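Local atomic coordinates of ulvan Lyase-PL25 (Pseudoalteromonas sp. PLSV, PDB entry 5UAM), a protein that cleaves ulvan, the sulfated cell-wall polysaccharide of green seaweeds, by the lyase reaction of a family 25 polysaccharide lyase. Residues 23-35 / 449-462. Numbering follows the deposited sequence.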
ATOM      1  N   ASP A  23     -28.532  -7.174  22.408  1.00 43.66           N
ATOM      2  CA  ASP A  23     -27.376  -6.694  21.657  1.00 41.60           C
ATOM      3  C   ASP A  23     -26.119  -7.354  22.199  1.00 40.06           C
ATOM      4  O   ASP A  23     -26.103  -7.863  23.321  1.00 39.87           O
ATOM      5  CB  ASP A  23     -27.255  -5.171  21.778  1.00 30.02           C
ATOM      6  CG  ASP A  23     -26.312  -4.565  20.750  1.00 36.97           C
ATOM      7  OD1 ASP A  23     -26.025  -5.216  19.726  1.00 33.37           O
ATOM      8  OD2 ASP A  23     -25.864  -3.424  20.982  1.00 37.29           O
ATOM      9  N   ARG A  24     -25.078  -7.360  21.380  1.00 32.42           N
ATOM     10  CA  ARG A  24     -23.758  -7.809  21.788  1.00 29.50           C
ATOM     11  C   ARG A  24     -22.728  -7.083  20.941  1.00 27.93           C
ATOM     12  O   ARG A  24     -23.032  -6.569  19.861  1.00 28.59           O
ATOM     13  CB  ARG A  24     -23.597  -9.332  21.662  1.00 31.90           C
ATOM     14  CG  ARG A  24     -23.741  -9.879  20.258  1.00 37.40           C
ATOM     15  CD  ARG A  24     -23.898 -11.401  20.253  1.00 38.11           C
ATOM     16  NE  ARG A  24     -24.371 -11.884  18.951  1.00 40.48           N
ATOM     17  CZ  ARG A  24     -23.591 -12.151  17.909  1.00 41.37           C
ATOM     18  NH1 ARG A  24     -22.274 -12.014  17.994  1.00 34.85           N
ATOM     19  NH2 ARG A  24     -24.129 -12.568  16.770  1.00 46.76           N
ATOM     20  N   GLN A  25     -21.501  -7.043  21.448  1.00 25.83           N
ATOM     21  CA  GLN A  25     -20.387  -6.435  20.738  1.00 23.90           C
ATOM     22  C   GLN A  25     -19.740  -7.485  19.849  1.00 24.57           C
ATOM     23  O   GLN A  25     -19.516  -8.624  20.286  1.00 24.59           O
ATOM     24  CB  GLN A  25     -19.347  -5.917  21.730  1.00 24.80           C
ATOM     25  CG  GLN A  25     -19.779  -4.719  22.550  1.00 29.55           C
ATOM     26  CD  GLN A  25     -19.919  -3.449  21.711  1.00 29.24           C
ATOM     27  OE1 GLN A  25     -18.964  -2.957  21.066  1.00 27.30           O
ATOM     28  NE2 GLN A  25     -21.122  -2.906  21.721  1.00 29.12           N
ATOM     29  N   VAL A  26     -19.471  -7.113  18.606  1.00 20.57           N
ATOM     30  CA  VAL A  26     -18.745  -7.970  17.681  1.00 21.53           C
ATOM     31  C   VAL A  26     -17.414  -7.310  17.336  1.00 17.98           C
ATOM     32  O   VAL A  26     -17.220  -6.101  17.493  1.00 18.33           O
ATOM     33  CB  VAL A  26     -19.569  -8.320  16.416  1.00 21.10           C
ATOM     34  CG1 VAL A  26     -20.795  -9.140  16.799  1.00 24.04           C
ATOM     35  CG2 VAL A  26     -19.981  -7.080  15.668  1.00 20.53           C
ATOM     36  N   GLY A  27     -16.479  -8.120  16.832  1.00 18.14           N
ATOM     37  CA  GLY A  27     -15.139  -7.615  16.559  1.00 17.55           C
ATOM     38  C   GLY A  27     -14.988  -6.834  15.273  1.00 16.87           C
ATOM     39  O   GLY A  27     -13.980  -6.137  15.084  1.00 17.52           O
ATOM     40  N   TYR A  28     -15.957  -6.943  14.368  1.00 16.75           N
ATOM     41  CA  TYR A  28     -15.899  -6.332  13.059  1.00 16.01           C
ATOM     42  C   TYR A  28     -16.839  -5.132  13.006  1.00 14.88           C
ATOM     43  O   TYR A  28     -17.870  -5.108  13.686  1.00 16.85           O
ATOM     44  CB  TYR A  28     -16.226  -7.362  11.966  1.00 17.66           C
ATOM     45  CG  TYR A  28     -17.514  -8.115  12.194  1.00 17.95           C
ATOM     46  CD1 TYR A  28     -17.557  -9.222  13.013  1.00 18.78           C
ATOM     47  CD2 TYR A  28     -18.687  -7.724  11.568  1.00 17.97           C
ATOM     48  CE1 TYR A  28     -18.750  -9.913  13.223  1.00 21.72           C
ATOM     49  CE2 TYR A  28     -19.864  -8.399  11.761  1.00 19.92           C
ATOM     50  CZ  TYR A  28     -19.898  -9.503  12.586  1.00 19.54           C
ATOM     51  OH  TYR A  28     -21.065 -10.221  12.825  1.00 24.31           O
ATOM     52  N   PHE A  29     -16.466  -4.141  12.202  1.00 14.36           N
ATOM     53  CA  PHE A  29     -17.241  -2.917  12.067  1.00 14.26           C
ATOM     54  C   PHE A  29     -18.043  -2.853  10.775  1.00 16.27           C
ATOM     55  O   PHE A  29     -18.875  -1.957  10.633  1.00 16.72           O
ATOM     56  CB  PHE A  29     -16.339  -1.677  12.185  1.00 14.54           C
ATOM     57  CG  PHE A  29     -15.350  -1.526  11.052  1.00 13.71           C
ATOM     58  CD1 PHE A  29     -15.711  -0.895   9.874  1.00 13.91           C
ATOM     59  CD2 PHE A  29     -14.056  -1.997  11.179  1.00 14.24           C
ATOM     60  CE1 PHE A  29     -14.818  -0.774   8.835  1.00 12.47           C
ATOM     61  CE2 PHE A  29     -13.146  -1.868  10.138  1.00 13.71           C
ATOM     62  CZ  PHE A  29     -13.537  -1.264   8.958  1.00 13.30           C
ATOM     63  N   ALA A  30     -17.814  -3.785   9.847  1.00 14.47           N
ATOM     64  CA  ALA A  30     -18.555  -3.892   8.603  1.00 15.38           C
ATOM     65  C   ALA A  30     -18.408  -5.319   8.101  1.00 16.38           C
ATOM     66  O   ALA A  30     -17.470  -6.031   8.470  1.00 16.61           O
ATOM     67  CB  ALA A  30     -18.026  -2.912   7.551  1.00 15.17           C
ATOM     68  N   ASP A  31     -19.343  -5.730   7.246  1.00 15.66           N
ATOM     69  CA  ASP A  31     -19.346  -7.107   6.758  1.00 16.64           C
ATOM     70  C   ASP A  31     -19.604  -7.197   5.256  1.00 15.06           C
ATOM     71  O   ASP A  31     -20.127  -8.204   4.780  1.00 17.37           O
ATOM     72  CB  ASP A  31     -20.354  -7.961   7.522  1.00 17.66           C
ATOM     73  CG  ASP A  31     -21.774  -7.457   7.400  1.00 17.39           C
ATOM     74  OD1 ASP A  31     -22.005  -6.446   6.715  1.00 22.27           O
ATOM     75  OD2 ASP A  31     -22.656  -8.117   7.986  1.00 25.33           O
ATOM     76  N   ASN A  32     -19.185  -6.181   4.492  1.00 14.78           N
ATOM     77  CA  ASN A  32     -19.463  -6.129   3.059  1.00 16.10           C
ATOM     78  C   ASN A  32     -18.212  -5.977   2.199  1.00 14.70           C
ATOM     79  O   ASN A  32     -18.329  -5.612   1.031  1.00 16.91           O
ATOM     80  CB  ASN A  32     -20.459  -5.014   2.726  1.00 17.13           C
ATOM     81  CG  ASN A  32     -19.926  -3.639   3.012  1.00 19.07           C
ATOM     82  OD1 ASN A  32     -18.900  -3.460   3.670  1.00 16.15           O
ATOM     83  ND2 ASN A  32     -20.632  -2.624   2.492  1.00 25.27           N
ATOM     84  N   GLY A  33     -17.025  -6.297   2.708  1.00 13.44           N
ATOM     85  CA  GLY A  33     -15.850  -6.242   1.864  1.00 12.76           C
ATOM     86  C   GLY A  33     -15.928  -7.248   0.729  1.00 15.45           C
ATOM     87  O   GLY A  33     -16.598  -8.266   0.828  1.00 15.70           O
ATOM     88  N   VAL A  34     -15.211  -6.955  -0.370  1.00 13.42           N
ATOM     89  CA  VAL A  34     -15.112  -7.875  -1.498  1.00 13.96           C
ATOM     90  C   VAL A  34     -13.662  -8.032  -1.938  1.00 14.27           C
ATOM     91  O   VAL A  34     -12.824  -7.147  -1.747  1.00 13.92           O
ATOM     92  CB  VAL A  34     -15.970  -7.489  -2.726  1.00 15.03           C
ATOM     93  CG1 VAL A  34     -17.401  -7.247  -2.309  1.00 16.13           C
ATOM     94  CG2 VAL A  34     -15.407  -6.292  -3.453  1.00 15.77           C
ATOM     95  N   GLY A  35     -13.388  -9.182  -2.557  1.00 14.82           N
ATOM     96  CA  GLY A  35     -12.073  -9.406  -3.157  1.00 13.69           C
ATOM     97  C   GLY A  35     -10.982  -9.379  -2.109  1.00 16.03           C
ATOM     98  O   GLY A  35     -11.046 -10.097  -1.110  1.00 15.68           O
ATOM     99  N   ALA A 449      -9.417  -6.344  18.576  1.00 16.70           N
ATOM    100  CA  ALA A 449     -10.283  -5.553  17.729  1.00 16.12           C
ATOM    101  C   ALA A 449     -11.024  -4.494  18.526  1.00 14.61           C
ATOM    102  O   ALA A 449     -11.367  -4.678  19.703  1.00 18.84           O
ATOM    103  CB  ALA A 449     -11.302  -6.472  17.048  1.00 20.27           C
ATOM    104  N   VAL A 450     -11.291  -3.379  17.845  1.00 15.44           N
ATOM    105  CA  VAL A 450     -12.188  -2.342  18.343  1.00 16.51           C
ATOM    106  C   VAL A 450     -13.603  -2.800  18.016  1.00 14.80           C
ATOM    107  O   VAL A 450     -13.994  -2.829  16.848  1.00 16.51           O
ATOM    108  CB  VAL A 450     -11.897  -0.995  17.679  1.00 16.00           C
ATOM    109  CG1 VAL A 450     -12.870   0.067  18.191  1.00 19.21           C
ATOM    110  CG2 VAL A 450     -10.469  -0.562  17.911  1.00 17.17           C
ATOM    111  N   THR A 451     -14.368  -3.148  19.037  1.00 17.34           N
ATOM    112  CA  THR A 451     -15.661  -3.779  18.810  1.00 16.74           C
ATOM    113  C   THR A 451     -16.731  -2.770  18.407  1.00 17.67           C
ATOM    114  O   THR A 451     -16.593  -1.549  18.575  1.00 17.52           O
ATOM    115  CB  THR A 451     -16.122  -4.563  20.036  1.00 18.69           C
ATOM    116  OG1 THR A 451     -16.355  -3.689  21.147  1.00 20.80           O
ATOM    117  CG2 THR A 451     -15.073  -5.622  20.444  1.00 20.80           C
ATOM    118  N   ARG A 452     -17.809  -3.315  17.849  1.00 18.64           N
ATOM    119  CA  ARG A 452     -18.974  -2.537  17.451  1.00 17.04           C
ATOM    120  C   ARG A 452     -20.243  -3.255  17.901  1.00 18.42           C
ATOM    121  O   ARG A 452     -20.313  -4.485  17.882  1.00 19.34           O
ATOM    122  CB  ARG A 452     -19.023  -2.371  15.938  1.00 14.85           C
ATOM    123  CG  ARG A 452     -20.195  -1.524  15.459  1.00 15.96           C
ATOM    124  CD  ARG A 452     -20.072  -1.117  13.983  1.00 15.86           C
ATOM    125  NE  ARG A 452     -21.049  -0.066  13.686  1.00 16.64           N
ATOM    126  CZ  ARG A 452     -21.108   0.614  12.540  1.00 15.41           C
ATOM    127  NH1 ARG A 452     -20.295   0.313  11.539  1.00 15.72           N
ATOM    128  NH2 ARG A 452     -21.967   1.600  12.409  1.00 17.78           N
ATOM    129  N   SER A 453     -21.247  -2.486  18.309  1.00 19.06           N
ATOM    130  CA  SER A 453     -22.553  -3.049  18.615  1.00 21.41           C
ATOM    131  C   SER A 453     -23.127  -3.706  17.373  1.00 21.18           C
ATOM    132  O   SER A 453     -23.194  -3.093  16.306  1.00 20.27           O
ATOM    133  CB  SER A 453     -23.482  -1.926  19.069  1.00 24.01           C
ATOM    134  OG  SER A 453     -24.840  -2.261  18.886  1.00 26.02           O
ATOM    135  N   LEU A 454     -23.606  -4.941  17.523  1.00 24.11           N
ATOM    136  CA  LEU A 454     -24.185  -5.635  16.379  1.00 23.90           C
ATOM    137  C   LEU A 454     -25.474  -4.960  15.913  1.00 24.06           C
ATOM    138  O   LEU A 454     -25.716  -4.849  14.706  1.00 30.29           O
ATOM    139  CB  LEU A 454     -24.452  -7.095  16.740  1.00 30.92           C
ATOM    140  CG  LEU A 454     -24.978  -7.972  15.605  1.00 32.43           C
ATOM    141  CD1 LEU A 454     -24.071  -7.922  14.390  1.00 36.52           C
ATOM    142  CD2 LEU A 454     -25.143  -9.403  16.118  1.00 39.44           C
ATOM    143  N   VAL A 455     -26.292  -4.484  16.849  1.00 23.79           N
ATOM    144  CA  VAL A 455     -27.505  -3.752  16.481  1.00 25.13           C
ATOM    145  C   VAL A 455     -27.142  -2.524  15.654  1.00 28.14           C
ATOM    146  O   VAL A 455     -27.781  -2.217  14.640  1.00 28.81           O
ATOM    147  CB  VAL A 455     -28.286  -3.360  17.742  1.00 28.06           C
ATOM    148  CG1 VAL A 455     -29.391  -2.353  17.411  1.00 35.39           C
ATOM    149  CG2 VAL A 455     -28.895  -4.605  18.387  1.00 35.08           C
ATOM    150  N   ASP A 456     -26.126  -1.787  16.103  1.00 24.78           N
ATOM    151  CA  ASP A 456     -25.677  -0.600  15.382  1.00 21.45           C
ATOM    152  C   ASP A 456     -25.187  -0.958  13.993  1.00 24.17           C
ATOM    153  O   ASP A 456     -25.503  -0.265  13.016  1.00 25.80           O
ATOM    154  CB  ASP A 456     -24.558   0.066  16.175  1.00 21.01           C
ATOM    155  CG  ASP A 456     -24.083   1.353  15.541  1.00 23.49           C
ATOM    156  OD1 ASP A 456     -24.913   2.274  15.416  1.00 29.21           O
ATOM    157  OD2 ASP A 456     -22.894   1.450  15.197  1.00 21.19           O
ATOM    158  N   LEU A 457     -24.400  -2.024  13.889  1.00 21.62           N
ATOM    159  CA  LEU A 457     -23.829  -2.414  12.603  1.00 21.02           C
ATOM    160  C   LEU A 457     -24.938  -2.780  11.634  1.00 27.42           C
ATOM    161  O   LEU A 457     -24.961  -2.311  10.493  1.00 29.33           O
ATOM    162  CB  LEU A 457     -22.863  -3.590  12.801  1.00 22.61           C
ATOM    163  CG  LEU A 457     -22.058  -4.115  11.595  1.00 27.42           C
ATOM    164  CD1 LEU A 457     -20.774  -4.780  12.061  1.00 36.09           C
ATOM    165  CD2 LEU A 457     -22.866  -5.104  10.754  1.00 36.20           C
ATOM    166  N   LYS A 458     -25.884  -3.599  12.086  1.00 29.62           N
ATOM    167  CA  LYS A 458     -26.975  -4.021  11.213  1.00 32.36           C
ATOM    168  C   LYS A 458     -27.794  -2.830  10.729  1.00 33.17           C
ATOM    169  O   LYS A 458     -28.190  -2.776   9.558  1.00 44.83           O
ATOM    170  CB  LYS A 458     -27.861  -5.040  11.935  1.00 35.78           C
ATOM    171  CG  LYS A 458     -27.158  -6.367  12.223  1.00 42.10           C
ATOM    172  N   THR A 459     -28.072  -1.872  11.612  1.00 26.91           N
ATOM    173  CA  THR A 459     -28.785  -0.672  11.195  1.00 28.48           C
ATOM    174  C   THR A 459     -28.000   0.084  10.121  1.00 25.09           C
ATOM    175  O   THR A 459     -28.588   0.654   9.193  1.00 31.86           O
ATOM    176  CB  THR A 459     -29.023   0.226  12.413  1.00 30.31           C
ATOM    177  OG1 THR A 459     -29.759  -0.499  13.416  1.00 41.21           O
ATOM    178  CG2 THR A 459     -29.813   1.467  12.025  1.00 38.44           C
ATOM    179  N   ALA A 460     -26.680   0.098  10.233  1.00 24.82           N
ATOM    180  CA  ALA A 460     -25.871   0.924   9.346  1.00 24.84           C
ATOM    181  C   ALA A 460     -25.544   0.246   8.023  1.00 30.88           C
ATOM    182  O   ALA A 460     -25.231   0.945   7.050  1.00 30.42           O
ATOM    183  CB  ALA A 460     -24.556   1.301  10.026  1.00 26.09           C
ATOM    184  N   MET A 461     -25.592  -1.075   7.947  1.00 30.57           N
ATOM    185  CA  MET A 461     -25.034  -1.735   6.770  1.00 34.21           C
ATOM    186  C   MET A 461     -25.928  -1.477   5.557  1.00 39.00           C
ATOM    187  O   MET A 461     -27.131  -1.778   5.611  1.00 45.04           O
ATOM    188  CB  MET A 461     -24.811  -3.226   7.006  1.00 28.23           C
ATOM    189  CG  MET A 461     -23.571  -3.554   7.861  1.00 29.20           C
ATOM    190  SD  MET A 461     -21.979  -2.769   7.390  1.00 26.12           S
ATOM    191  CE  MET A 461     -21.814  -3.337   5.710  1.00 27.33           C
ATOM    192  N   PRO A 462     -25.397  -0.896   4.449  1.00 50.51           N
ATOM    193  CA  PRO A 462     -26.232  -0.470   3.315  1.00 56.62           C
ATOM    194  C   PRO A 462     -26.725  -1.632   2.449  1.00 57.58           C
ATOM    195  O   PRO A 462     -27.645  -2.350   2.855  1.00 63.48           O
ATOM    196  CB  PRO A 462     -25.285   0.440   2.499  1.00 55.18           C
ATOM    197  CG  PRO A 462     -24.036   0.617   3.352  1.00 47.07           C
ATOM    198  CD  PRO A 462     -23.972  -0.607   4.184  1.00 50.10           C
TER
HETATM  199  O   HOH W   1     -13.291  -3.650  14.329  1.00 15.69           O
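V26 and R452 form an antiparallel hydrogen-bonded pair, V26 N giving to R452 O and R452 N to V26 O, each over 2.9 Å; one further backbone bond runs from L454 N, where the helix begins, to R24 O. Beyond the short ribbon, a water donates to both G27 O and V450 O.

Side-chain bonds flank the ribbon. D23 uses its whole carboxylate on the N-terminus of helix 454-460: OD2 takes the hydroxyl of S453 on its syn lone pair (OG to OD2 2.6 Å), while V455 N meets OD1 from above the carboxylate plane. The same S453 OG is the N-cap acceptor for D456 N, so D23 is a second-shell partner of the cap, and its negative charge at this helix end would probably be favourable. On the ribbon face of Q25 and S453, the Q25 chain folds back at chi2 (-69°), bringing OE1 within 2.7 Å of T451 OG1, which donates in the amide plane. R452, fully extended, passes F29 and gives NH1 to F29 O (2.8 Å); its NE and NH2 grip D456 OD2 side-on in a salt bridge, fixing the guanidinium's rotation.

Carbon and sulfur contacts join helix 454-460 and M461 to the N-terminal segment. L457 CD1 lies 3.6 Å from Y28 CD2, and L454 CD2 rests over one face of the R24 guanidinium, toward its rim. M461 curls round at chi2 and chi3 (-50° and -58°), bringing SD against A30 and CE to 3.3 Å from N32 CG, whose OD1 is held by Y57.

Strand 30-33 pairs with 439-444, so the N-terminal segment completes a four-stranded blade otherwise built from C-terminal strands: the "Velcro" closure characteristic of beta-propellers, with the terminal ribbon and the capped helix packed alongside.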